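Local coordinates for protein Cdhr2 (PDB 5CYX) that probably forms calcium-dependent adhesion complexes with CDHR5 on adjacent microvilli, and so controls how microvilli pack at the apical surface of epithelial cells, at residues 257-262 and 270-275; 262-267 and 296-301. All coordinates share one frame; numbering follows the deposited sequence.

Contact 1. Residues 257-262 and 270-275; sequences VTYSVS and FDIRED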
ATOM      1  N   VAL A 257      31.602  21.748  14.444  1.00 55.97           N
ATOM      2  CA  VAL A 257      31.011  23.077  14.376  1.00 57.27           C
ATOM      3  C   VAL A 257      32.074  24.166  14.341  1.00 57.02           C
ATOM      4  O   VAL A 257      33.057  24.070  15.057  1.00 57.06           O
ATOM      5  CB  VAL A 257      30.061  23.313  15.580  1.00 57.04           C
ATOM      6  CG1 VAL A 257      29.621  24.749  15.618  1.00 57.37           C
ATOM      7  CG2 VAL A 257      28.880  22.386  15.482  1.00 58.00           C
ATOM      8  N   THR A 258      31.856  25.200  13.523  1.00 58.33           N
ATOM      9  CA  THR A 258      32.667  26.409  13.568  1.00 59.82           C
ATOM     10  C   THR A 258      31.817  27.587  13.984  1.00 60.10           C
ATOM     11  O   THR A 258      30.604  27.485  14.071  1.00 62.46           O
ATOM     12  CB  THR A 258      33.357  26.709  12.239  1.00 61.65           C
ATOM     13  OG1 THR A 258      32.374  26.931  11.233  1.00 65.06           O
ATOM     14  CG2 THR A 258      34.197  25.563  11.827  1.00 63.08           C
ATOM     15  N   TYR A 259      32.470  28.705  14.272  1.00 59.21           N
ATOM     16  CA  TYR A 259      31.816  29.850  14.906  1.00 59.23           C
ATOM     17  C   TYR A 259      32.259  31.094  14.175  1.00 60.40           C
ATOM     18  O   TYR A 259      33.321  31.131  13.615  1.00 57.40           O
ATOM     19  CB  TYR A 259      32.235  29.957  16.389  1.00 58.26           C
ATOM     20  CG  TYR A 259      31.999  28.671  17.167  1.00 57.95           C
ATOM     21  CD1 TYR A 259      32.960  27.643  17.226  1.00 57.89           C
ATOM     22  CD2 TYR A 259      30.823  28.476  17.824  1.00 58.08           C
ATOM     23  CE1 TYR A 259      32.706  26.457  17.929  1.00 57.52           C
ATOM     24  CE2 TYR A 259      30.570  27.317  18.513  1.00 58.25           C
ATOM     25  CZ  TYR A 259      31.489  26.323  18.590  1.00 56.62           C
ATOM     26  OH  TYR A 259      31.112  25.205  19.300  1.00 55.51           O
ATOM     27  N   SER A 260      31.421  32.113  14.167  1.00 63.15           N
ATOM     28  CA  SER A 260      31.803  33.457  13.715  1.00 64.72           C
ATOM     29  C   SER A 260      30.974  34.456  14.530  1.00 66.37           C
ATOM     30  O   SER A 260      29.933  34.109  15.037  1.00 65.67           O
ATOM     31  CB  SER A 260      31.539  33.627  12.217  1.00 65.59           C
ATOM     32  OG  SER A 260      30.186  33.287  11.914  1.00 67.42           O
ATOM     33  N   VAL A 261      31.513  35.652  14.696  1.00 69.73           N
ATOM     34  CA  VAL A 261      30.836  36.758  15.305  1.00 73.19           C
ATOM     35  C   VAL A 261      30.035  37.382  14.176  1.00 76.98           C
ATOM     36  O   VAL A 261      30.603  37.905  13.206  1.00 75.24           O
ATOM     37  CB  VAL A 261      31.810  37.779  15.901  1.00 72.13           C
ATOM     38  CG1 VAL A 261      31.042  38.976  16.459  1.00 73.00           C
ATOM     39  CG2 VAL A 261      32.613  37.116  16.999  1.00 71.73           C
ATOM     40  N   SER A 262      28.717  37.275  14.307  1.00 81.34           N
ATOM     41  CA  SER A 262      27.771  37.719  13.286  1.00 84.55           C
ATOM     42  C   SER A 262      27.314  39.163  13.515  1.00 86.22           C
ATOM     43  O   SER A 262      26.761  39.786  12.606  1.00 87.51           O
ATOM     44  CB  SER A 262      26.563  36.766  13.245  1.00 85.41           C
ATOM     45  OG  SER A 262      26.266  36.236  14.533  1.00 85.03           O
ATOM     46  N   PHE A 270      35.971  42.265  19.378  1.00 71.36           N
ATOM     47  CA  PHE A 270      36.132  40.817  19.578  1.00 71.65           C
ATOM     48  C   PHE A 270      35.921  39.982  18.315  1.00 70.20           C
ATOM     49  O   PHE A 270      35.126  40.340  17.465  1.00 73.87           O
ATOM     50  CB  PHE A 270      35.154  40.339  20.641  1.00 71.43           C
ATOM     51  CG  PHE A 270      35.262  41.090  21.914  1.00 73.17           C
ATOM     52  CD1 PHE A 270      36.274  40.792  22.825  1.00 73.53           C
ATOM     53  CD2 PHE A 270      34.360  42.128  22.207  1.00 73.90           C
ATOM     54  CE1 PHE A 270      36.384  41.515  24.012  1.00 73.94           C
ATOM     55  CE2 PHE A 270      34.479  42.848  23.374  1.00 73.88           C
ATOM     56  CZ  PHE A 270      35.482  42.539  24.279  1.00 74.95           C
ATOM     57  N   ASP A 271      36.625  38.862  18.219  1.00 66.81           N
ATOM     58  CA  ASP A 271      36.359  37.832  17.187  1.00 65.64           C
ATOM     59  C   ASP A 271      36.384  36.446  17.873  1.00 64.94           C
ATOM     60  O   ASP A 271      36.515  36.358  19.104  1.00 65.10           O
ATOM     61  CB  ASP A 271      37.347  37.954  15.996  1.00 63.40           C
ATOM     62  CG  ASP A 271      36.762  37.459  14.647  1.00 62.84           C
ATOM     63  OD1 ASP A 271      35.675  36.874  14.612  1.00 61.76           O
ATOM     64  OD2 ASP A 271      37.419  37.612  13.572  1.00 65.87           O
ATOM     65  N   ILE A 272      36.189  35.383  17.095  1.00 64.31           N
ATOM     66  CA  ILE A 272      36.115  34.017  17.625  1.00 63.43           C
ATOM     67  C   ILE A 272      36.826  33.014  16.690  1.00 64.39           C
ATOM     68  O   ILE A 272      36.789  33.194  15.486  1.00 63.71           O
ATOM     69  CB  ILE A 272      34.648  33.626  17.859  1.00 63.03           C
ATOM     70  CG1 ILE A 272      34.564  32.329  18.648  1.00 63.30           C
ATOM     71  CG2 ILE A 272      33.867  33.528  16.537  1.00 62.09           C
ATOM     72  CD1 ILE A 272      33.187  32.093  19.234  1.00 64.74           C
ATOM     73  N   ARG A 273      37.468  31.987  17.258  1.00 65.89           N
ATOM     74  CA  ARG A 273      38.079  30.902  16.484  1.00 68.76           C
ATOM     75  C   ARG A 273      37.118  29.745  16.226  1.00 67.38           C
ATOM     76  O   ARG A 273      36.068  29.650  16.851  1.00 65.17           O
ATOM     77  CB  ARG A 273      39.297  30.329  17.218  1.00 72.51           C
ATOM     78  CG  ARG A 273      40.391  31.321  17.526  1.00 74.26           C
ATOM     79  CD  ARG A 273      41.726  30.626  17.615  1.00 76.71           C
ATOM     80  NE  ARG A 273      41.786  29.674  18.722  1.00 79.15           N
ATOM     81  CZ  ARG A 273      42.319  29.913  19.930  1.00 79.75           C
ATOM     82  NH1 ARG A 273      42.863  31.097  20.233  1.00 79.02           N
ATOM     83  NH2 ARG A 273      42.302  28.948  20.852  1.00 79.09           N
ATOM     84  N   GLU A 274      37.526  28.848  15.324  1.00 65.69           N
ATOM     85  CA  GLU A 274      36.789  27.621  15.002  1.00 66.58           C
ATOM     86  C   GLU A 274      36.460  26.753  16.216  1.00 65.26           C
ATOM     87  O   GLU A 274      35.446  26.043  16.220  1.00 62.82           O
ATOM     88  CB  GLU A 274      37.570  26.781  13.986  1.00 69.97           C
ATOM     89  CG  GLU A 274      37.468  27.284  12.537  1.00 73.18           C
ATOM     90  CD  GLU A 274      38.198  26.384  11.517  1.00 76.89           C
ATOM     91  OE1 GLU A 274      39.423  26.517  11.346  1.00 79.23           O
ATOM     92  OE2 GLU A 274      37.546  25.542  10.867  1.00 80.24           O
ATOM     93  N   ASP A 275      37.326  26.805  17.232  1.00 64.11           N
ATOM     94  CA  ASP A 275      37.151  26.018  18.439  1.00 65.00           C
ATOM     95  C   ASP A 275      36.276  26.712  19.519  1.00 63.92           C
ATOM     96  O   ASP A 275      36.269  26.267  20.647  1.00 63.36           O
ATOM     97  CB  ASP A 275      38.508  25.597  19.022  1.00 65.94           C
ATOM     98  CG  ASP A 275      39.312  26.761  19.590  1.00 68.19           C
ATOM     99  OD1 ASP A 275      38.967  27.951  19.385  1.00 66.08           O
ATOM    100  OD2 ASP A 275      40.338  26.469  20.237  1.00 73.57           O
TER
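Ile272 meets both Tyr259 and Val261, whose side chains set out toward it from strand 257-262, and its two branches divide the work. CG1 stands anti to the backbone N (chi1 -169°), and the chain beyond it carries CD1 to 3.7 Å from Tyr259 CB. CG2 instead sits between the backbone N and the carbonyl carbon, where it presses to 3.5 Å from Ser260 CA and 3.8 Å from Val261 CG2. The same Val261 methyl also rests on the backbone of the other strand, 3.8 Å from Asp271 CA.

The edge of the Tyr259 ring faces Glu274, with Tyr259 CD1 3.1 Å from Glu274 O and the oxygen near the ring plane, while Val257 CG1 lies over one face toward the rim. The phenol OH is hydrogen-bonded to Ala246 N of strand 240-248. At the far end Thr258 and Glu274 run side by side, Thr258 CG2 lying 3.5 Å from Glu274 OE2. Within the turn, Arg273 NH2 forms a salt bridge with Asp275 OD2 at 3.2 Å, the carboxylate using its syn lone pair nearly in the guanidinium plane.

The strand axes run roughly antiparallel, at 158°, yet the join rests on side chains rather than backbone pairing, because the two strands belong to different sheets, each at its outer margin. Ile272 also touches Val244 and Ile278 of its own sheet. Apolar side chains brought together where two sheets meet are characteristic of the beta sandwich of a cadherin repeat, here the third.

Contact 2. Residues 262-267 and 296-301; sequences SNSTRP and VQIQVT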
ATOM      1  N   SER A 262      28.717  37.275  14.307  1.00 81.34           N
ATOM      2  CA  SER A 262      27.771  37.719  13.286  1.00 84.55           C
ATOM      3  C   SER A 262      27.314  39.163  13.515  1.00 86.22           C
ATOM      4  O   SER A 262      26.761  39.786  12.606  1.00 87.51           O
ATOM      5  CB  SER A 262      26.563  36.766  13.245  1.00 85.41           C
ATOM      6  OG  SER A 262      26.266  36.236  14.533  1.00 85.03           O
ATOM      7  N   ASN A 263      27.530  39.679  14.732  1.00 86.46           N
ATOM      8  CA  ASN A 263      27.083  41.010  15.107  1.00 87.42           C
ATOM      9  C   ASN A 263      27.603  41.433  16.467  1.00 87.16           C
ATOM     10  O   ASN A 263      27.843  40.583  17.325  1.00 85.81           O
ATOM     11  CB  ASN A 263      25.554  41.049  15.168  1.00 91.61           C
ATOM     12  CG  ASN A 263      24.999  42.296  14.558  1.00 94.45           C
ATOM     13  OD1 ASN A 263      25.453  43.399  14.863  1.00 97.70           O
ATOM     14  ND2 ASN A 263      24.039  42.138  13.663  1.00 96.86           N
ATOM     15  N   SER A 264      27.730  42.746  16.680  1.00 87.64           N
ATOM     16  CA  SER A 264      27.982  43.275  18.019  1.00 87.66           C
ATOM     17  C   SER A 264      27.703  44.778  18.218  1.00 90.93           C
ATOM     18  O   SER A 264      27.522  45.545  17.272  1.00 93.40           O
ATOM     19  CB  SER A 264      29.437  43.018  18.420  1.00 84.34           C
ATOM     20  OG  SER A 264      30.296  44.011  17.927  1.00 80.57           O
ATOM     21  N   THR A 265      27.696  45.167  19.484  1.00 92.48           N
ATOM     22  CA  THR A 265      27.928  46.551  19.878  1.00 95.89           C
ATOM     23  C   THR A 265      29.464  46.623  19.978  1.00 97.87           C
ATOM     24  O   THR A 265      30.070  45.785  20.636  1.00 99.71           O
ATOM     25  CB  THR A 265      27.244  46.866  21.222  1.00 95.30           C
ATOM     26  OG1 THR A 265      27.894  46.160  22.285  1.00 91.84           O
ATOM     27  CG2 THR A 265      25.763  46.448  21.185  1.00 96.96           C
ATOM     28  N   ARG A 266      30.084  47.583  19.285  1.00 99.88           N
ATOM     29  CA  ARG A 266      31.564  47.652  19.064  1.00 93.34           C
ATOM     30  C   ARG A 266      32.112  46.609  18.081  1.00 88.81           C
ATOM     31  O   ARG A 266      32.922  45.743  18.458  1.00 85.19           O
ATOM     32  CB  ARG A 266      32.373  47.631  20.382  1.00 94.38           C
ATOM     33  CG  ARG A 266      31.851  48.542  21.483  1.00 96.60           C
ATOM     34  CD  ARG A 266      31.882  50.004  21.087  1.00 97.60           C
ATOM     35  NE  ARG A 266      30.914  50.784  21.854  1.00100.82           N
ATOM     36  CZ  ARG A 266      30.942  52.108  21.992  1.00104.06           C
ATOM     37  NH1 ARG A 266      30.006  52.703  22.725  1.00108.26           N
ATOM     38  NH2 ARG A 266      31.900  52.848  21.423  1.00104.37           N
ATOM     39  N   PRO A 267      31.697  46.706  16.799  1.00 85.38           N
ATOM     40  CA  PRO A 267      32.314  45.891  15.760  1.00 80.15           C
ATOM     41  C   PRO A 267      33.840  45.978  15.814  1.00 77.68           C
ATOM     42  O   PRO A 267      34.388  47.053  16.071  1.00 77.53           O
ATOM     43  CB  PRO A 267      31.787  46.512  14.467  1.00 82.14           C
ATOM     44  CG  PRO A 267      30.467  47.114  14.838  1.00 85.59           C
ATOM     45  CD  PRO A 267      30.568  47.511  16.282  1.00 85.67           C
ATOM     46  N   VAL A 296      30.000  44.959  26.499  1.00 94.35           N
ATOM     47  CA  VAL A 296      29.790  44.681  25.095  1.00 89.56           C
ATOM     48  C   VAL A 296      28.911  43.443  24.945  1.00 89.38           C
ATOM     49  O   VAL A 296      29.143  42.427  25.604  1.00 90.11           O
ATOM     50  CB  VAL A 296      31.125  44.417  24.396  1.00 88.15           C
ATOM     51  CG1 VAL A 296      30.942  44.459  22.897  1.00 86.10           C
ATOM     52  CG2 VAL A 296      32.161  45.457  24.815  1.00 87.42           C
ATOM     53  N   GLN A 297      27.909  43.537  24.069  1.00 87.70           N
ATOM     54  CA  GLN A 297      27.096  42.391  23.674  1.00 87.05           C
ATOM     55  C   GLN A 297      27.529  41.922  22.277  1.00 83.49           C
ATOM     56  O   GLN A 297      27.731  42.740  21.374  1.00 80.12           O
ATOM     57  CB  GLN A 297      25.601  42.735  23.707  1.00 92.27           C
ATOM     58  CG  GLN A 297      25.035  42.924  25.124  1.00 94.38           C
ATOM     59  CD  GLN A 297      23.542  42.686  25.201  1.00100.77           C
ATOM     60  OE1 GLN A 297      22.796  43.440  25.851  1.00104.37           O
ATOM     61  NE2 GLN A 297      23.087  41.628  24.546  1.00102.80           N
ATOM     62  N   ILE A 298      27.658  40.605  22.119  1.00 81.54           N
ATOM     63  CA  ILE A 298      28.251  39.971  20.910  1.00 80.18           C
ATOM     64  C   ILE A 298      27.387  38.804  20.458  1.00 78.76           C
ATOM     65  O   ILE A 298      27.061  37.948  21.279  1.00 81.47           O
ATOM     66  CB  ILE A 298      29.710  39.527  21.209  1.00 77.89           C
ATOM     67  CG1 ILE A 298      30.675  40.378  20.418  1.00 78.08           C
ATOM     68  CG2 ILE A 298      30.027  38.077  20.880  1.00 79.53           C
ATOM     69  CD1 ILE A 298      30.940  41.704  21.063  1.00 78.13           C
ATOM     70  N   GLN A 299      26.994  38.792  19.179  1.00 75.61           N
ATOM     71  CA  GLN A 299      26.274  37.664  18.599  1.00 74.10           C
ATOM     72  C   GLN A 299      27.254  36.647  17.967  1.00 70.93           C
ATOM     73  O   GLN A 299      27.994  36.985  17.050  1.00 69.03           O
ATOM     74  CB  GLN A 299      25.292  38.129  17.536  1.00 75.29           C
ATOM     75  CG  GLN A 299      24.268  37.059  17.165  1.00 76.32           C
ATOM     76  CD  GLN A 299      23.381  37.494  16.025  1.00 77.53           C
ATOM     77  OE1 GLN A 299      23.871  37.979  15.010  1.00 77.20           O
ATOM     78  NE2 GLN A 299      22.069  37.338  16.187  1.00 79.72           N
ATOM     79  N   VAL A 300      27.200  35.410  18.462  1.00 69.34           N
ATOM     80  CA  VAL A 300      27.958  34.293  17.963  1.00 67.62           C
ATOM     81  C   VAL A 300      27.035  33.340  17.196  1.00 67.00           C
ATOM     82  O   VAL A 300      25.956  32.935  17.677  1.00 63.14           O
ATOM     83  CB  VAL A 300      28.680  33.558  19.110  1.00 67.67           C
ATOM     84  CG1 VAL A 300      29.327  32.271  18.616  1.00 64.94           C
ATOM     85  CG2 VAL A 300      29.738  34.461  19.717  1.00 67.78           C
ATOM     86  N   THR A 301      27.504  32.978  16.005  1.00 63.96           N
ATOM     87  CA  THR A 301      26.807  32.070  15.113  1.00 64.95           C
ATOM     88  C   THR A 301      27.670  30.825  15.005  1.00 63.78           C
ATOM     89  O   THR A 301      28.864  30.939  14.789  1.00 60.55           O
ATOM     90  CB  THR A 301      26.621  32.709  13.724  1.00 66.06           C
ATOM     91  OG1 THR A 301      25.756  33.839  13.852  1.00 68.88           O
ATOM     92  CG2 THR A 301      26.024  31.740  12.730  1.00 66.49           C
TER
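Antiparallel strand pairing joins Asn263 and Ser264 to Gln299 and Ile298, where the outer strand 257-264 lies against strand 295-304 within one sheet of the third cadherin repeat. The regular pattern is interrupted at once: Ser262 N donates to Gln299 O at 2.9 Å, and Gln299 N returns a bond to Asn263 O at 2.7 Å, which places two residues opposite one. Farther along, Thr265 N binds Gln297 O at 3.1 Å. The answering bond of Gln297 N goes to a side chain: Thr265 OG1, which chi1 (69°) places between the backbone N and the carbonyl carbon, accepts it at 3.2 Å.

A polar cluster forms at the bulge. Ser262 OG makes a short 2.5 Å hydrogen bond with Thr301 OG1, and Gln299 OE1 lies 3.0 Å from Ser262 OG. Gln299 reaches it with CG anti to its backbone N (chi1 -165°) and its chain extended.

On the other side of the sheet, Ile298 CD1 is pushed to 3.3 Å from Ser264 CB, tighter than usual, and chi1 of the isoleucine (-112°) is eclipsed rather than staggered. An alanine at Ile298 would probably open a gap beside Ser264 CB and leave Phe270, which also packs on this side chain, without that support. Beyond the strand, Arg266 is secured by a salt bridge to Glu292.

Ser262 and Asn263 set against the single Gln299 make a classic beta bulge, in an edge strand of the cadherin beta sandwich.

Contacts 1 and 2 lie with centres 11 Å apart in the third cadherin repeat, and both draw on strand 257-264, sharing Ser262. Along the chain their segments alternate: 257-262, 262-267, 270-275, then 296-301. Contact 2 works within a sheet, binding the strand to its neighbour 295-304; contact 1 works between sheets, setting the same strand against 270-272. The two meet directly, through a probable hydrogen bond from Thr301 N to Ser260 O and through Phe270, which packs on Val296. One outer strand is thus bonded to its neighbour and packed against the facing sheet, in the repeat whose junction with the second binds calcium, one ion lying about 8 Å from the Val257 side chain.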